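Local structure of D-hydantoinase (Ralstonia pickettii, 1NFG) at residues T58-V63 with I88-Q93; D71-A76 with G109-K114; S312-W317 with P338-R343; Y119-I124 with G447-R452. The protein probably catalyses the stereospecific hydrolysis of the cyclic amide bond of D-hydantoin derivatives, with two zinc ions bound in each subunit. One frame throughout, in Å; residues are numbered along the deposited sequence.

Interaction 1. Residues T58-V63 with I88-Q93. With ZN (zinc ion), chain E.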
loop_
_atom_site.group_PDB
_atom_site.type_symbol
_atom_site.label_atom_id
_atom_site.label_comp_id
_atom_site.label_asym_id
_atom_site.label_seq_id
_atom_site.Cartn_x
_atom_site.Cartn_y
_atom_site.Cartn_z
ATOM N N THR A 58 12.804 -27.340 12.717
ATOM C CA THR A 58 13.518 -27.726 13.928
ATOM C C THR A 58 15.028 -27.786 13.744
ATOM O O THR A 58 15.537 -27.982 12.636
ATOM C CB THR A 58 13.077 -29.117 14.448
ATOM O OG1 THR A 58 13.282 -30.101 13.424
ATOM C CG2 THR A 58 11.623 -29.102 14.851
ATOM N N HIS A 59 15.730 -27.609 14.857
ATOM C CA HIS A 59 17.185 -27.678 14.911
ATOM C C HIS A 59 17.429 -28.572 16.117
ATOM O O HIS A 59 18.016 -28.167 17.122
ATOM C CB HIS A 59 17.777 -26.289 15.129
ATOM C CG HIS A 59 17.440 -25.316 14.041
ATOM N ND1 HIS A 59 17.791 -25.522 12.724
ATOM C CD2 HIS A 59 16.777 -24.136 14.074
ATOM C CE1 HIS A 59 17.360 -24.510 11.992
ATOM N NE2 HIS A 59 16.741 -23.656 12.787
ATOM N N VAL A 60 16.923 -29.794 15.993
ATOM C CA VAL A 60 16.992 -30.825 17.014
ATOM C C VAL A 60 18.376 -31.061 17.639
ATOM O O VAL A 60 18.496 -31.169 18.861
ATOM C CB VAL A 60 16.438 -32.135 16.426
ATOM C CG1 VAL A 60 16.656 -33.262 17.371
ATOM C CG2 VAL A 60 14.953 -31.976 16.153
ATOM N N GLU A 61 19.409 -31.141 16.803
ATOM C CA GLU A 61 20.780 -31.357 17.269
ATOM C C GLU A 61 21.705 -30.404 16.520
ATOM O O GLU A 61 21.821 -30.465 15.297
ATOM C CB GLU A 61 21.207 -32.799 17.009
ATOM C CG GLU A 61 22.096 -33.381 18.086
ATOM C CD GLU A 61 22.420 -34.836 17.829
ATOM O OE1 GLU A 61 23.311 -35.104 17.003
ATOM O OE2 GLU A 61 21.776 -35.713 18.438
ATOM N N THR A 62 22.379 -29.535 17.260
ATOM C CA THR A 62 23.250 -28.547 16.645
ATOM C C THR A 62 24.558 -28.306 17.381
ATOM O O THR A 62 24.678 -28.593 18.574
ATOM C CB THR A 62 22.486 -27.201 16.517
ATOM O OG1 THR A 62 21.724 -27.208 15.308
ATOM C CG2 THR A 62 23.431 -26.013 16.521
ATOM N N VAL A 63 25.537 -27.783 16.647
ATOM C CA VAL A 63 26.847 -27.439 17.197
ATOM C C VAL A 63 27.174 -25.998 16.772
ATOM O O VAL A 63 27.473 -25.739 15.604
ATOM C CB VAL A 63 27.957 -28.392 16.680
ATOM C CG1 VAL A 63 29.309 -27.954 17.226
ATOM C CG2 VAL A 63 27.660 -29.822 17.105
ATOM N N ILE A 88 8.806 -34.520 11.816
ATOM C CA ILE A 88 9.624 -33.341 11.962
ATOM C C ILE A 88 10.512 -33.230 10.741
ATOM O O ILE A 88 10.826 -34.232 10.109
ATOM C CB ILE A 88 10.445 -33.467 13.264
ATOM C CG1 ILE A 88 10.176 -32.256 14.139
ATOM C CG2 ILE A 88 11.936 -33.639 12.973
ATOM C CD1 ILE A 88 10.505 -32.487 15.584
ATOM N N VAL A 89 10.867 -32.013 10.368
ATOM C CA VAL A 89 11.759 -31.835 9.234
ATOM C C VAL A 89 12.856 -30.951 9.789
ATOM O O VAL A 89 12.681 -29.748 9.947
ATOM C CB VAL A 89 11.054 -31.176 8.038
ATOM C CG1 VAL A 89 11.941 -31.253 6.810
ATOM C CG2 VAL A 89 9.742 -31.893 7.756
ATOM N N ASP A 90 13.975 -31.579 10.133
ATOM C CA ASP A 90 15.111 -30.886 10.718
ATOM C C ASP A 90 15.967 -30.256 9.632
ATOM O O ASP A 90 15.944 -30.682 8.468
ATOM C CB ASP A 90 15.951 -31.874 11.527
ATOM C CG ASP A 90 16.776 -31.199 12.606
ATOM O OD1 ASP A 90 16.193 -30.672 13.574
ATOM O OD2 ASP A 90 18.014 -31.201 12.488
ATOM N N PHE A 91 16.709 -29.227 10.022
ATOM C CA PHE A 91 17.589 -28.536 9.096
ATOM C C PHE A 91 18.971 -29.172 9.117
ATOM O O PHE A 91 19.748 -28.971 10.051
ATOM C CB PHE A 91 17.684 -27.047 9.461
ATOM C CG PHE A 91 16.539 -26.226 8.942
ATOM C CD1 PHE A 91 16.458 -25.902 7.592
ATOM C CD2 PHE A 91 15.513 -25.813 9.792
ATOM C CE1 PHE A 91 15.375 -25.182 7.089
ATOM C CE2 PHE A 91 14.427 -25.094 9.304
ATOM C CZ PHE A 91 14.358 -24.778 7.946
ATOM N N CYS A 92 19.254 -29.963 8.087
ATOM C CA CYS A 92 20.546 -30.617 7.949
ATOM C C CYS A 92 21.523 -29.515 7.555
ATOM O O CYS A 92 21.401 -28.919 6.480
ATOM C CB CYS A 92 20.473 -31.688 6.856
ATOM S SG CYS A 92 22.054 -32.461 6.435
ATOM N N GLN A 93 22.491 -29.248 8.424
ATOM C CA GLN A 93 23.453 -28.178 8.179
ATOM C C GLN A 93 24.803 -28.573 7.588
ATOM O O GLN A 93 25.529 -29.391 8.153
ATOM C CB GLN A 93 23.688 -27.402 9.477
ATOM C CG GLN A 93 24.437 -26.103 9.265
ATOM C CD GLN A 93 24.545 -25.287 10.531
ATOM O OE1 GLN A 93 25.230 -25.678 11.476
ATOM N NE2 GLN A 93 23.861 -24.150 10.562
HETATM ZN ZN ZN E . 15.759 -21.603 12.291
HETATM O O HOH W 1 19.721 -27.795 12.385
HETATM O O HOH W 2 19.393 -29.871 14.042
#

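Interaction 2. Residues D71-A76 with G109-K114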
loop_
_atom_site.group_PDB
_atom_site.type_symbol
_atom_site.label_atom_id
_atom_site.label_comp_id
_atom_site.label_asym_id
_atom_site.label_seq_id
_atom_site.Cartn_x
_atom_site.Cartn_y
_atom_site.Cartn_z
ATOM N N ASP A 71 19.856 -30.471 23.555
ATOM C CA ASP A 71 19.063 -31.561 23.009
ATOM C C ASP A 71 19.789 -32.279 21.894
ATOM O O ASP A 71 20.639 -31.706 21.217
ATOM C CB ASP A 71 17.722 -31.061 22.451
ATOM C CG ASP A 71 16.615 -31.080 23.479
ATOM O OD1 ASP A 71 16.643 -31.950 24.376
ATOM O OD2 ASP A 71 15.703 -30.235 23.380
ATOM N N THR A 72 19.434 -33.545 21.713
ATOM C CA THR A 72 19.994 -34.376 20.657
ATOM C C THR A 72 18.791 -34.834 19.852
ATOM O O THR A 72 17.653 -34.564 20.227
ATOM C CB THR A 72 20.709 -35.623 21.220
ATOM O OG1 THR A 72 19.782 -36.401 21.990
ATOM C CG2 THR A 72 21.882 -35.215 22.094
ATOM N N PHE A 73 19.034 -35.525 18.751
ATOM C CA PHE A 73 17.939 -36.012 17.935
ATOM C C PHE A 73 17.011 -36.902 18.769
ATOM O O PHE A 73 15.808 -36.961 18.524
ATOM C CB PHE A 73 18.497 -36.788 16.752
ATOM C CG PHE A 73 17.938 -36.361 15.436
ATOM C CD1 PHE A 73 16.668 -36.765 15.041
ATOM C CD2 PHE A 73 18.684 -35.558 14.581
ATOM C CE1 PHE A 73 16.147 -36.374 13.804
ATOM C CE2 PHE A 73 18.179 -35.162 13.348
ATOM C CZ PHE A 73 16.910 -35.570 12.955
ATOM N N ALA A 74 17.575 -37.578 19.768
ATOM C CA ALA A 74 16.805 -38.468 20.629
ATOM C C ALA A 74 15.982 -37.739 21.686
ATOM O O ALA A 74 14.795 -38.010 21.842
ATOM C CB ALA A 74 17.730 -39.461 21.297
ATOM N N THR A 75 16.609 -36.828 22.422
ATOM C CA THR A 75 15.906 -36.084 23.463
ATOM C C THR A 75 14.818 -35.174 22.907
ATOM O O THR A 75 13.785 -34.974 23.541
ATOM C CB THR A 75 16.868 -35.202 24.284
ATOM O OG1 THR A 75 17.632 -34.374 23.396
ATOM C CG2 THR A 75 17.796 -36.054 25.117
ATOM N N ALA A 76 15.052 -34.615 21.726
ATOM C CA ALA A 76 14.074 -33.715 21.124
ATOM C C ALA A 76 12.850 -34.457 20.595
ATOM O O ALA A 76 11.718 -34.098 20.928
ATOM C CB ALA A 76 14.724 -32.902 20.000
ATOM N N GLY A 109 23.686 -40.124 10.767
ATOM C CA GLY A 109 24.362 -40.643 11.934
ATOM C C GLY A 109 23.647 -40.228 13.200
ATOM O O GLY A 109 23.507 -41.014 14.135
ATOM N N MET A 110 23.179 -38.987 13.232
ATOM C CA MET A 110 22.481 -38.473 14.406
ATOM C C MET A 110 21.045 -38.978 14.554
ATOM O O MET A 110 20.588 -39.244 15.667
ATOM C CB MET A 110 22.461 -36.949 14.368
ATOM C CG MET A 110 23.822 -36.293 14.472
ATOM S SD MET A 110 23.711 -34.502 14.194
ATOM C CE MET A 110 23.940 -34.490 12.454
ATOM N N ALA A 111 20.334 -39.104 13.438
ATOM C CA ALA A 111 18.942 -39.539 13.473
ATOM C C ALA A 111 18.744 -41.055 13.486
ATOM O O ALA A 111 18.033 -41.587 14.348
ATOM C CB ALA A 111 18.188 -38.931 12.295
ATOM N N GLY A 112 19.363 -41.735 12.522
ATOM C CA GLY A 112 19.248 -43.180 12.416
ATOM C C GLY A 112 19.211 -43.943 13.731
ATOM O O GLY A 112 20.131 -43.851 14.556
ATOM N N GLY A 113 18.132 -44.697 13.924
ATOM C CA GLY A 113 17.962 -45.488 15.128
ATOM C C GLY A 113 17.889 -44.702 16.418
ATOM O O GLY A 113 18.023 -45.286 17.492
ATOM N N LYS A 114 17.663 -43.391 16.341
ATOM C CA LYS A 114 17.604 -42.584 17.560
ATOM C C LYS A 114 16.395 -41.661 17.669
ATOM O O LYS A 114 16.145 -41.096 18.739
ATOM C CB LYS A 114 18.886 -41.763 17.696
ATOM C CG LYS A 114 20.149 -42.565 17.435
ATOM C CD LYS A 114 21.386 -41.710 17.595
ATOM C CE LYS A 114 22.621 -42.395 17.030
ATOM N NZ LYS A 114 23.838 -41.588 17.311
#

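Interaction 3. Residues S312-W317 with P338-R343. With ZN (zinc ion), chain E.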
loop_
_atom_site.group_PDB
_atom_site.type_symbol
_atom_site.label_atom_id
_atom_site.label_comp_id
_atom_site.label_asym_id
_atom_site.label_seq_id
_atom_site.Cartn_x
_atom_site.Cartn_y
_atom_site.Cartn_z
ATOM N N SER A 312 8.100 -24.348 15.042
ATOM C CA SER A 312 8.729 -23.940 16.303
ATOM C C SER A 312 10.123 -23.311 16.265
ATOM O O SER A 312 10.447 -22.487 17.120
ATOM C CB SER A 312 8.776 -25.133 17.270
ATOM O OG SER A 312 9.621 -26.167 16.778
ATOM N N ASP A 313 10.947 -23.682 15.291
ATOM C CA ASP A 313 12.326 -23.174 15.226
ATOM C C ASP A 313 12.980 -23.558 16.557
ATOM O O ASP A 313 13.638 -22.747 17.216
ATOM C CB ASP A 313 12.362 -21.647 15.026
ATOM C CG ASP A 313 13.766 -21.128 14.681
ATOM O OD1 ASP A 313 14.588 -21.913 14.154
ATOM O OD2 ASP A 313 14.045 -19.930 14.918
ATOM N N HIS A 314 12.769 -24.816 16.933
ATOM C CA HIS A 314 13.285 -25.389 18.171
ATOM C C HIS A 314 14.812 -25.435 18.270
ATOM O O HIS A 314 15.498 -25.994 17.403
ATOM C CB HIS A 314 12.729 -26.810 18.354
ATOM C CG HIS A 314 13.190 -27.483 19.610
ATOM N ND1 HIS A 314 12.622 -27.230 20.841
ATOM C CD2 HIS A 314 14.189 -28.371 19.831
ATOM C CE1 HIS A 314 13.252 -27.933 21.767
ATOM N NE2 HIS A 314 14.208 -28.633 21.180
ATOM N N CYS A 315 15.323 -24.841 19.343
ATOM C CA CYS A 315 16.749 -24.807 19.633
ATOM C C CYS A 315 16.933 -25.175 21.101
ATOM O O CYS A 315 15.989 -25.102 21.891
ATOM C CB CYS A 315 17.326 -23.415 19.378
ATOM S SG CYS A 315 17.424 -22.979 17.639
ATOM N N SER A 316 18.146 -25.562 21.472
ATOM C CA SER A 316 18.400 -25.945 22.849
ATOM C C SER A 316 19.713 -25.406 23.394
ATOM O O SER A 316 20.743 -26.075 23.340
ATOM C CB SER A 316 18.360 -27.473 22.971
ATOM O OG SER A 316 18.963 -28.086 21.839
ATOM N N TRP A 317 19.675 -24.184 23.912
ATOM C CA TRP A 317 20.859 -23.577 24.495
ATOM C C TRP A 317 20.573 -23.389 25.978
ATOM O O TRP A 317 19.818 -22.498 26.365
ATOM C CB TRP A 317 21.151 -22.229 23.842
ATOM C CG TRP A 317 21.404 -22.317 22.376
ATOM C CD1 TRP A 317 20.738 -21.644 21.392
ATOM C CD2 TRP A 317 22.388 -23.122 21.716
ATOM N NE1 TRP A 317 21.243 -21.982 20.160
ATOM C CE2 TRP A 317 22.258 -22.888 20.328
ATOM C CE3 TRP A 317 23.367 -24.020 22.161
ATOM C CZ2 TRP A 317 23.071 -23.520 19.377
ATOM C CZ3 TRP A 317 24.177 -24.649 21.216
ATOM C CH2 TRP A 317 24.022 -24.395 19.839
ATOM N N PRO A 338 13.723 -23.102 22.895
ATOM C CA PRO A 338 13.036 -24.385 22.738
ATOM C C PRO A 338 11.519 -24.258 22.603
ATOM O O PRO A 338 10.925 -23.278 23.053
ATOM C CB PRO A 338 13.430 -25.125 24.006
ATOM C CG PRO A 338 13.379 -24.023 25.027
ATOM C CD PRO A 338 14.072 -22.866 24.310
ATOM N N GLY A 339 10.897 -25.262 21.992
ATOM C CA GLY A 339 9.456 -25.239 21.840
ATOM C C GLY A 339 8.831 -26.362 21.029
ATOM O O GLY A 339 7.624 -26.352 20.821
ATOM N N VAL A 340 9.619 -27.333 20.576
ATOM C CA VAL A 340 9.058 -28.417 19.770
ATOM C C VAL A 340 7.934 -29.157 20.493
ATOM O O VAL A 340 6.989 -29.632 19.859
ATOM C CB VAL A 340 10.145 -29.447 19.338
ATOM C CG1 VAL A 340 10.546 -30.324 20.516
ATOM C CG2 VAL A 340 9.633 -30.288 18.177
ATOM N N GLU A 341 8.022 -29.236 21.817
ATOM C CA GLU A 341 7.005 -29.939 22.590
ATOM C C GLU A 341 5.748 -29.115 22.846
ATOM O O GLU A 341 4.636 -29.628 22.745
ATOM C CB GLU A 341 7.566 -30.402 23.938
ATOM C CG GLU A 341 6.691 -31.465 24.607
ATOM C CD GLU A 341 7.229 -31.941 25.942
ATOM O OE1 GLU A 341 8.454 -32.167 26.056
ATOM O OE2 GLU A 341 6.419 -32.100 26.880
ATOM N N GLU A 342 5.932 -27.842 23.172
ATOM C CA GLU A 342 4.817 -26.958 23.473
ATOM C C GLU A 342 4.029 -26.458 22.266
ATOM O O GLU A 342 2.888 -26.017 22.418
ATOM C CB GLU A 342 5.314 -25.749 24.271
ATOM C CG GLU A 342 6.039 -26.105 25.558
ATOM C CD GLU A 342 7.546 -26.243 25.385
ATOM O OE1 GLU A 342 7.998 -26.775 24.348
ATOM O OE2 GLU A 342 8.281 -25.828 26.307
ATOM N N ARG A 343 4.619 -26.549 21.076
ATOM C CA ARG A 343 3.973 -26.042 19.867
ATOM C C ARG A 343 2.461 -26.240 19.763
ATOM O O ARG A 343 1.716 -25.263 19.749
ATOM C CB ARG A 343 4.641 -26.599 18.602
ATOM C CG ARG A 343 4.126 -25.920 17.321
ATOM C CD ARG A 343 4.774 -26.443 16.044
ATOM N NE ARG A 343 4.561 -27.875 15.860
ATOM C CZ ARG A 343 4.012 -28.418 14.779
ATOM N NH1 ARG A 343 3.615 -27.644 13.777
ATOM N NH2 ARG A 343 3.858 -29.734 14.698
HETATM ZN ZN ZN E . 15.759 -21.603 12.291
#

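Interaction 4. Residues Y119-I124 with G447-R452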
loop_
_atom_site.group_PDB
_atom_site.type_symbol
_atom_site.label_atom_id
_atom_site.label_comp_id
_atom_site.label_asym_id
_atom_site.label_seq_id
_atom_site.Cartn_x
_atom_site.Cartn_y
_atom_site.Cartn_z
ATOM N N TYR A 119 11.062 -38.366 10.557
ATOM C CA TYR A 119 11.748 -37.121 10.228
ATOM C C TYR A 119 12.218 -37.032 8.781
ATOM O O TYR A 119 12.492 -38.047 8.137
ATOM C CB TYR A 119 12.958 -36.961 11.149
ATOM C CG TYR A 119 13.937 -38.107 11.026
ATOM C CD1 TYR A 119 14.867 -38.151 9.987
ATOM C CD2 TYR A 119 13.868 -39.201 11.893
ATOM C CE1 TYR A 119 15.699 -39.260 9.805
ATOM C CE2 TYR A 119 14.693 -40.316 11.720
ATOM C CZ TYR A 119 15.602 -40.338 10.674
ATOM O OH TYR A 119 16.396 -41.447 10.489
ATOM N N GLY A 120 12.300 -35.797 8.288
ATOM C CA GLY A 120 12.763 -35.528 6.936
ATOM C C GLY A 120 13.861 -34.490 7.086
ATOM O O GLY A 120 14.125 -34.054 8.211
ATOM N N TYR A 121 14.512 -34.089 5.995
ATOM C CA TYR A 121 15.577 -33.086 6.104
ATOM C C TYR A 121 15.427 -31.915 5.155
ATOM O O TYR A 121 14.936 -32.062 4.038
ATOM C CB TYR A 121 16.971 -33.660 5.789
ATOM C CG TYR A 121 17.475 -34.844 6.589
ATOM C CD1 TYR A 121 17.195 -34.984 7.949
ATOM C CD2 TYR A 121 18.294 -35.800 5.979
ATOM C CE1 TYR A 121 17.720 -36.055 8.680
ATOM C CE2 TYR A 121 18.824 -36.869 6.698
ATOM C CZ TYR A 121 18.533 -36.994 8.043
ATOM O OH TYR A 121 19.039 -38.070 8.739
ATOM N N HIS A 122 15.868 -30.750 5.614
ATOM C CA HIS A 122 15.921 -29.558 4.773
ATOM C C HIS A 122 17.434 -29.461 4.653
ATOM O O HIS A 122 18.151 -29.819 5.597
ATOM C CB HIS A 122 15.458 -28.292 5.491
ATOM C CG HIS A 122 14.016 -28.290 5.871
ATOM N ND1 HIS A 122 13.004 -28.396 4.943
ATOM C CD2 HIS A 122 13.418 -28.136 7.075
ATOM C CE1 HIS A 122 11.840 -28.302 5.560
ATOM N NE2 HIS A 122 12.064 -28.143 6.854
ATOM N N ILE A 123 17.945 -28.990 3.526
ATOM C CA ILE A 123 19.387 -28.877 3.422
ATOM C C ILE A 123 19.837 -27.415 3.462
ATOM O O ILE A 123 19.403 -26.599 2.643
ATOM C CB ILE A 123 19.913 -29.559 2.135
ATOM C CG1 ILE A 123 21.446 -29.516 2.123
ATOM C CG2 ILE A 123 19.319 -28.886 0.903
ATOM C CD1 ILE A 123 22.089 -30.066 3.401
ATOM N N ILE A 124 20.686 -27.083 4.434
ATOM C CA ILE A 124 21.208 -25.727 4.554
ATOM C C ILE A 124 22.483 -25.603 3.735
ATOM O O ILE A 124 23.417 -26.381 3.911
ATOM C CB ILE A 124 21.583 -25.360 5.994
ATOM C CG1 ILE A 124 20.335 -25.258 6.864
ATOM C CG2 ILE A 124 22.329 -24.041 5.999
ATOM C CD1 ILE A 124 20.613 -24.756 8.258
ATOM N N GLY A 447 11.349 -44.007 15.030
ATOM C CA GLY A 447 11.395 -43.003 13.978
ATOM C C GLY A 447 12.114 -43.385 12.701
ATOM O O GLY A 447 13.183 -43.983 12.736
ATOM N N LYS A 448 11.529 -43.030 11.563
ATOM C CA LYS A 448 12.137 -43.335 10.278
ATOM C C LYS A 448 12.257 -42.090 9.409
ATOM O O LYS A 448 11.479 -41.144 9.534
ATOM C CB LYS A 448 11.324 -44.402 9.538
ATOM C CG LYS A 448 11.207 -45.724 10.285
ATOM C CD LYS A 448 12.571 -46.191 10.813
ATOM C CE LYS A 448 12.488 -47.492 11.615
ATOM N NZ LYS A 448 12.330 -48.670 10.719
ATOM N N PHE A 449 13.249 -42.093 8.528
ATOM C CA PHE A 449 13.474 -40.977 7.624
ATOM C C PHE A 449 12.386 -40.963 6.542
ATOM O O PHE A 449 11.872 -42.017 6.152
ATOM C CB PHE A 449 14.856 -41.105 6.979
ATOM C CG PHE A 449 15.140 -40.059 5.949
ATOM C CD1 PHE A 449 15.513 -38.772 6.329
ATOM C CD2 PHE A 449 14.996 -40.348 4.594
ATOM C CE1 PHE A 449 15.735 -37.792 5.373
ATOM C CE2 PHE A 449 15.216 -39.376 3.629
ATOM C CZ PHE A 449 15.587 -38.095 4.016
ATOM N N LEU A 450 12.045 -39.771 6.059
ATOM C CA LEU A 450 11.019 -39.625 5.035
ATOM C C LEU A 450 11.549 -39.002 3.759
ATOM O O LEU A 450 12.038 -37.871 3.773
ATOM C CB LEU A 450 9.883 -38.750 5.557
ATOM C CG LEU A 450 9.011 -39.324 6.668
ATOM C CD1 LEU A 450 8.323 -38.205 7.427
ATOM C CD2 LEU A 450 7.997 -40.274 6.053
ATOM N N LYS A 451 11.469 -39.736 2.658
ATOM C CA LYS A 451 11.902 -39.186 1.383
ATOM C C LYS A 451 10.726 -38.322 0.961
ATOM O O LYS A 451 9.688 -38.834 0.538
ATOM C CB LYS A 451 12.138 -40.287 0.349
ATOM C CG LYS A 451 13.371 -41.136 0.611
ATOM C CD LYS A 451 13.546 -42.227 -0.452
ATOM C CE LYS A 451 13.664 -41.646 -1.858
ATOM N NZ LYS A 451 13.736 -42.710 -2.905
ATOM N N ARG A 452 10.882 -37.010 1.102
ATOM C CA ARG A 452 9.820 -36.075 0.756
ATOM C C ARG A 452 9.735 -35.833 -0.745
ATOM O O ARG A 452 10.721 -35.965 -1.467
ATOM C CB ARG A 452 10.018 -34.775 1.546
ATOM C CG ARG A 452 10.059 -35.051 3.044
ATOM C CD ARG A 452 10.294 -33.843 3.921
ATOM N NE ARG A 452 11.513 -33.119 3.581
ATOM C CZ ARG A 452 11.567 -32.145 2.678
ATOM N NH1 ARG A 452 10.464 -31.788 2.039
ATOM N NH2 ARG A 452 12.717 -31.537 2.409
HETATM O O HOH W 3 13.472 -35.506 3.991
#

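Interaction 1. Residues T58-V63 with I88-Q93
Thr58 and His59 belong to the His-X-His metal motif of the amidohydrolase barrel, and here they meet Asp90 and Phe91 on the next parallel strand. The two backbones are bridged at Thr58 and Asp90, and Phe91 N donates to Thr58 O at 3.1 Å. Asp90 OD1 does most of the polar work. On its syn side it takes Val60 N at 2.7 Å, with an N-H...O angle of 160°. On its anti side it accepts Thr58 OG1 at 3.0 Å, so one oxygen holds the chain on both flanks of His59. With Thr58 OG1 between the backbone N and the carbonyl carbon (chi1 58°), the methyl CG2 is left to pack on Ile88 CG1 at 3.5 Å. The other carboxylate oxygen, OD2, accepts a hydrogen bond from a water, which in turn accepts one from Glu61 N. The CB of His59 points away from segment 88-93, but its ring comes back beside Phe91, and NE2 binds the zinc ion at 2.3 Å. At the opposite nitrogen, ND1 donates in the ring plane to a second water 3.0 Å away, which passes a hydrogen bond on to Phe91 O. The Phe91 ring lies obliquely beside the imidazole, the planes 31° apart. His57 and Asp313 bind the same zinc, as does Lys148 through its carbamate. On the far side of strand 85-93 comes strand 118-124, whose His122 ring meets Phe91. Phe73 of helix 73-82 touches Val60 and Asp90, while Trp107 of helix 100-111 donates to Asp90 OD2.

Interaction 2. Residues D71-A76 with G109-K114
The Phe73 ring lies flat against the Ala111 methyl where two outer helices of the TIM barrel meet, the first turn of helix 73-82 against the last turn of helix 100-111. Ala111 CB stands over the centre of the ring, 3.6 Å from its centroid and 12° off the normal, a face-on CH-pi contact. Met110 sits to one side of this pair. Its side chain crosses that of Phe73 at about a right angle, touching ring atom CD2 with CB at 4.0 Å. CG of the methionine lies beside the backbone N, anti to the carbonyl carbon (chi1 -65°); the chain then bends at chi3, its end leads away from Phe73, and the side chain touches Glu61. Tyr119 from strand 118-124 also meets Phe73, edge-to-face, and touches Ala111 as well. No hydrogen bond joins the two segments. Polar order is kept within the first of them by a capping box: Thr72 OG1 accepts Thr75 N at 3.2 Å, and Thr72 N returns the favour to Thr75 OG1 at 2.6 Å. Asp71, just ahead, is held by His314, Asn408 and Ala409. After Gly112 leaves the helical path and Gly113 turns with positive phi, the backbone comes back to Ala74, whose CA directs a C-H at Lys114 O from 3.3 Å.

Interaction 3. Residues S312-W317 with P338-R343
His314 packs on Pro338, Gly339 and Val340 just beyond the last strand of the amidohydrolase barrel, next to Asp313, whose OD1 binds the zinc ion at 2.2 Å. CG of the histidine is anti to the backbone N (chi1 -179°), which sends the side chain across to the second loop. Its CB meets Val340 CB at 3.8 Å, and CG lies a little nearer that same carbon. Next along the ring, ND1 accepts Gly339 N at 2.9 Å; the bond is nearly straight, 169° at the hydrogen, with the donor close to the ring plane. CE1 comes to 3.6 Å from Pro338 CB, the proline side chain crossing that of the histidine at about a right angle. At the tip, NE2 bonds to Asp71 OD2. Since ND1 is an acceptor, the ring proton is expected on NE2, facing that carboxylate, which would suit a neutral but polarised imidazole. The Val340 methyl CG1 stands over the centre of one face in a CH-pi contact, 3.8 Å from the centroid and 12° off the normal; CD2 and NE2 both lie beneath it. On the other side of Asp313 in sequence, Ser312 lays OG 3.8 Å from Val340 CA while bonding to Asp55 OD2. Both sequence neighbours of Asp313 therefore meet the 338-343 segment, His314 by a hydrogen bond and Ser312 by packing. Arg343, at the start of helix 343-352, reaches Val310 and Thr85 with its guanidinium. Past the histidine, Cys315 O rests 3.2 Å from Pro338 CA.

Interaction 4. Residues Y119-I124 with G447-R452
Tyr119 and Phe449 form a single backbone bridge between a strand of the barrel and the C-terminal tail, more than 300 residues further along the chain. Tyr119 N donates to Lys448 O at 3.0 Å, and Leu450 N donates to Tyr119 O at 2.7 Å, so the tyrosine is held by both its peptide groups. Its CG sits between the backbone N and the carbonyl carbon (chi1 59°), and the ring comes round over the tail, with Phe449 CA against one face. Two tyrosines and one phenylalanine make an aromatic cluster. Tyr119 CE1 lies in plane at the edge of the Phe449 ring, 3.5 Å from Phe449 CD1. Phe449 CE1, in turn, stands over one face of Tyr121, offset toward the rim, the two ring planes at 52°. Tyr121 OH is taken by Asp108. Further on, a water accepts from Tyr121 N, donates to Leu450 O and takes a weak bond from Arg452 NE. Arg452 NH2 itself donates to Tyr121 O at 2.8 Å, the oxygen lying close to the guanidinium plane. The same NH2 is 4.0 Å from His122 ND1, which bonds to Ser146 OG. The nearby guanidinium would probably disfavour a charged His122; its NE2 bond to the carbonyl Val56 O is consistent with a neutral ring protonated at NE2.

Overall arrangement
From the N terminus, interaction 1 comes first, with 24 residues between its segments, closing the connection through helix 73-82 to strand 85-93. Interaction 2 opens inside it and closes beyond it, so the two cross, and interaction 2 brings helices 73-82 and 100-111 together outside these strands. Interaction 4 starts next, on strand 118-124, but is completed only by the C-terminal tail. Within its long span lies interaction 3, a short closure in the loop between strand 310-311 and helix 343-352. Interactions 1 and 3 share a zinc ion, and Asp71 links 2 to 3. Interactions 3 and 4 do not touch, their nearest atoms about 9 Å apart.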